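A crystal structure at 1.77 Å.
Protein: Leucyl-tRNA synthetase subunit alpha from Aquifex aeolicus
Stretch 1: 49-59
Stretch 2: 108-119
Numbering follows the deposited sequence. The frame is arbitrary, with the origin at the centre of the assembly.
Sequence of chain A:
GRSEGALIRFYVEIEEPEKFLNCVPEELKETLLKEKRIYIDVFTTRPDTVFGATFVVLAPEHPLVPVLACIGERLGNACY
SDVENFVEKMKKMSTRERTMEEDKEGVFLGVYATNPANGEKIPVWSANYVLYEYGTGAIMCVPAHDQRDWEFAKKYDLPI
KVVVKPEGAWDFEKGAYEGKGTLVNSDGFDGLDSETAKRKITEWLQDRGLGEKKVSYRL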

# COMPACT_ATOMS: atom_id res chain seq x y z
N THR A 49 -2.22 -6.11 -10.58
CA THR A 49 -2.25 -6.80 -9.29
C THR A 49 -3.00 -6.04 -8.18
O THR A 49 -2.99 -6.45 -7.01
CB THR A 49 -0.82 -7.14 -8.78
OG1 THR A 49 -0.12 -5.94 -8.43
CG2 THR A 49 -0.04 -7.91 -9.85
N VAL A 50 -3.67 -4.94 -8.55
CA VAL A 50 -4.25 -4.04 -7.54
C VAL A 50 -5.27 -4.75 -6.64
O VAL A 50 -5.39 -4.43 -5.45
CB VAL A 50 -4.85 -2.75 -8.19
CG1 VAL A 50 -6.07 -3.09 -9.04
CG2 VAL A 50 -5.20 -1.68 -7.10
N PHE A 51 -6.01 -5.72 -7.19
CA PHE A 51 -6.99 -6.43 -6.37
C PHE A 51 -6.31 -7.30 -5.31
O PHE A 51 -6.95 -7.74 -4.36
CB PHE A 51 -7.93 -7.27 -7.23
CG PHE A 51 -8.93 -6.46 -8.01
CD1 PHE A 51 -8.58 -5.86 -9.22
CD2 PHE A 51 -10.24 -6.30 -7.54
CE1 PHE A 51 -9.51 -5.10 -9.96
CE2 PHE A 51 -11.19 -5.55 -8.27
CZ PHE A 51 -10.82 -4.95 -9.48
N GLY A 52 -5.01 -7.53 -5.49
CA GLY A 52 -4.24 -8.38 -4.58
C GLY A 52 -3.51 -7.61 -3.50
O GLY A 52 -2.76 -8.20 -2.72
N ALA A 53 -3.73 -6.30 -3.45
CA ALA A 53 -3.10 -5.48 -2.41
C ALA A 53 -3.71 -5.82 -1.06
O ALA A 53 -4.92 -5.71 -0.86
CB ALA A 53 -3.24 -3.97 -2.73
N THR A 54 -2.87 -6.29 -0.14
CA THR A 54 -3.35 -6.67 1.20
C THR A 54 -2.82 -5.75 2.30
O THR A 54 -3.19 -5.91 3.48
CB THR A 54 -3.02 -8.14 1.53
OG1 THR A 54 -1.61 -8.32 1.53
CG2 THR A 54 -3.65 -9.07 0.50
N PHE A 55 -1.93 -4.83 1.91
CA PHE A 55 -1.48 -3.76 2.79
C PHE A 55 -0.78 -2.67 1.98
O PHE A 55 -0.50 -2.86 0.79
CB PHE A 55 -0.59 -4.28 3.95
CG PHE A 55 0.66 -5.01 3.53
CD1 PHE A 55 0.62 -6.33 3.07
CD2 PHE A 55 1.91 -4.41 3.68
CE1 PHE A 55 1.78 -7.01 2.72
CE2 PHE A 55 3.08 -5.08 3.33
CZ PHE A 55 3.02 -6.38 2.84
N VAL A 56 -0.59 -1.52 2.62
CA VAL A 56 0.09 -0.37 2.03
C VAL A 56 1.30 -0.06 2.89
O VAL A 56 1.22 -0.16 4.12
CB VAL A 56 -0.89 0.84 1.98
CG1 VAL A 56 -0.18 2.14 1.59
CG2 VAL A 56 -2.05 0.54 1.02
N VAL A 57 2.42 0.30 2.26
CA VAL A 57 3.61 0.71 3.01
C VAL A 57 4.10 2.10 2.57
O VAL A 57 4.27 2.36 1.38
CB VAL A 57 4.78 -0.30 2.88
CG1 VAL A 57 6.04 0.27 3.54
CG2 VAL A 57 4.42 -1.64 3.51
N LEU A 58 4.32 2.97 3.55
CA LEU A 58 4.93 4.27 3.31
C LEU A 58 6.39 4.17 3.69
O LEU A 58 6.74 3.56 4.70
CB LEU A 58 4.29 5.33 4.22
CG LEU A 58 2.93 5.93 3.81
CD1 LEU A 58 1.93 4.90 3.33
CD2 LEU A 58 2.36 6.82 4.93
N ALA A 59 7.26 4.79 2.89
CA ALA A 59 8.64 4.98 3.33
C ALA A 59 8.67 5.73 4.68
O ALA A 59 7.79 6.54 4.98
CB ALA A 59 9.41 5.76 2.29
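Stretch 2, residues 108-119: FLGVYATNPANG

Stretch 2 runs obliquely in roughly the opposite direction to stretch 1, with Ala 113 across from Val 56, Asn 115 from Ala 53 and Ala 117 from Phe 51. The spacing of the backbones, 7.5 Å from Ala 113 CA to Val 56 CA, is too wide for strand pairing, so side chains make the early contacts.

Phe 108 and Leu 109 belong to a strand that begins earlier in the chain; Phe 108 is extended, but the backbone has already bent at Leu 109, ahead of Gly 110. Leu 109 packs its CD1 4.0 Å from Leu 58 CD2. At Gly 110 the chain turns a corner with positive phi (84/10), where a CB would jam against the preceding carbonyl; the rule here is local backbone, not the partner. The strand that follows carries Val 111, Tyr 112 and Thr 114 clear of stretch 1, while Ala 113 points toward it and sets its CB 4.3 Å from Val 56 CG2, a loose apolar touch.

Asn 115 is the polar hinge. With chi1 at t, its ND2 donates to Val 50 O (2.9 Å, 163°), a carbonyl of the 3-10 segment that also accepts from Ala 53 N, just past its end, while its OD1 takes the hydrogen of Ala 117 N at 2.9 Å. One amide thus ties the partner's turn to its own. Pro 116 follows at phi/psi -67/-17, and the turn closes with Gly 119 N bonded to Asn 115 O at 2.7 Å.

Within that turn the backbones draw closest, 6.0 Å between Ala 117 CA and Phe 51 CA. Ala 117 CB sits over one face of the Phe 51 ring, 3.7 Å from its centroid, and equally 3.7 Å from Val 50 CG1. Asn 118 then brings CB to 3.8 Å from Phe 51 CD2, and a water bridges its ND2 (3.0 Å) to Ala 53 O (2.6 Å). Gly 119, again at positive phi, leaves the contact.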

# COMPACT_ATOMS: atom_id res chain seq x y z
N PHE A 108 3.13 -0.75 12.24
CA PHE A 108 1.74 -0.53 11.80
C PHE A 108 1.33 0.87 12.22
O PHE A 108 1.55 1.26 13.37
CB PHE A 108 0.83 -1.59 12.43
CG PHE A 108 -0.65 -1.41 12.18
CD1 PHE A 108 -1.14 -1.07 10.92
CD2 PHE A 108 -1.55 -1.63 13.23
CE1 PHE A 108 -2.52 -0.92 10.72
CE2 PHE A 108 -2.92 -1.50 13.05
CZ PHE A 108 -3.42 -1.14 11.78
N LEU A 109 0.75 1.63 11.28
CA LEU A 109 0.32 3.00 11.56
C LEU A 109 -1.07 3.13 12.18
O LEU A 109 -1.48 4.22 12.59
CB LEU A 109 0.43 3.85 10.28
CG LEU A 109 1.81 3.87 9.60
CD1 LEU A 109 1.79 4.88 8.42
CD2 LEU A 109 2.99 4.14 10.58
N GLY A 110 -1.80 2.01 12.27
CA GLY A 110 -3.07 1.99 12.98
C GLY A 110 -4.27 2.45 12.16
O GLY A 110 -5.36 2.66 12.71
N VAL A 111 -4.09 2.61 10.86
CA VAL A 111 -5.21 2.99 9.99
C VAL A 111 -5.32 1.98 8.85
O VAL A 111 -4.35 1.27 8.55
CB VAL A 111 -5.05 4.42 9.40
CG1 VAL A 111 -5.07 5.46 10.55
CG2 VAL A 111 -3.75 4.56 8.58
N TYR A 112 -6.49 1.96 8.23
CA TYR A 112 -6.74 1.09 7.09
C TYR A 112 -7.13 1.91 5.87
O TYR A 112 -8.02 2.78 5.93
CB TYR A 112 -7.85 0.10 7.44
CG TYR A 112 -7.46 -0.81 8.57
CD1 TYR A 112 -7.57 -0.39 9.90
CD2 TYR A 112 -6.96 -2.09 8.32
CE1 TYR A 112 -7.19 -1.24 10.95
CE2 TYR A 112 -6.60 -2.93 9.35
CZ TYR A 112 -6.70 -2.50 10.66
OH TYR A 112 -6.34 -3.35 11.67
N ALA A 113 -6.43 1.66 4.78
CA ALA A 113 -6.71 2.35 3.53
C ALA A 113 -7.74 1.54 2.75
O ALA A 113 -7.69 0.31 2.73
CB ALA A 113 -5.43 2.48 2.72
N THR A 114 -8.66 2.24 2.09
CA THR A 114 -9.58 1.59 1.19
C THR A 114 -8.89 1.40 -0.15
O THR A 114 -8.31 2.33 -0.70
CB THR A 114 -10.86 2.41 1.04
OG1 THR A 114 -11.45 2.60 2.33
CG2 THR A 114 -11.85 1.71 0.11
N ASN A 115 -8.96 0.16 -0.63
CA ASN A 115 -8.50 -0.18 -1.97
C ASN A 115 -9.57 0.26 -2.97
O ASN A 115 -10.71 -0.22 -2.91
CB ASN A 115 -8.26 -1.70 -2.03
CG ASN A 115 -7.69 -2.16 -3.36
OD1 ASN A 115 -7.86 -1.50 -4.39
ND2 ASN A 115 -7.00 -3.29 -3.33
N PRO A 116 -9.23 1.18 -3.89
CA PRO A 116 -10.23 1.73 -4.83
C PRO A 116 -10.74 0.67 -5.83
O PRO A 116 -11.78 0.87 -6.44
CB PRO A 116 -9.45 2.83 -5.56
CG PRO A 116 -8.04 2.40 -5.49
CD PRO A 116 -7.90 1.76 -4.13
N ALA A 117 -10.01 -0.43 -5.98
CA ALA A 117 -10.40 -1.47 -6.94
C ALA A 117 -11.56 -2.32 -6.43
O ALA A 117 -12.45 -2.71 -7.19
CB ALA A 117 -9.21 -2.35 -7.29
N ASN A 118 -11.55 -2.62 -5.13
CA ASN A 118 -12.48 -3.59 -4.55
C ASN A 118 -13.15 -3.15 -3.24
O ASN A 118 -13.99 -3.88 -2.70
CB ASN A 118 -11.80 -4.95 -4.38
CG ASN A 118 -10.59 -4.88 -3.48
OD1 ASN A 118 -10.44 -3.95 -2.69
ND2 ASN A 118 -9.71 -5.88 -3.58
N GLY A 119 -12.77 -1.98 -2.73
CA GLY A 119 -13.34 -1.43 -1.51
C GLY A 119 -12.90 -2.08 -0.20
O GLY A 119 -13.41 -1.75 0.87
O HOH W 1 -7.46 -5.96 -1.53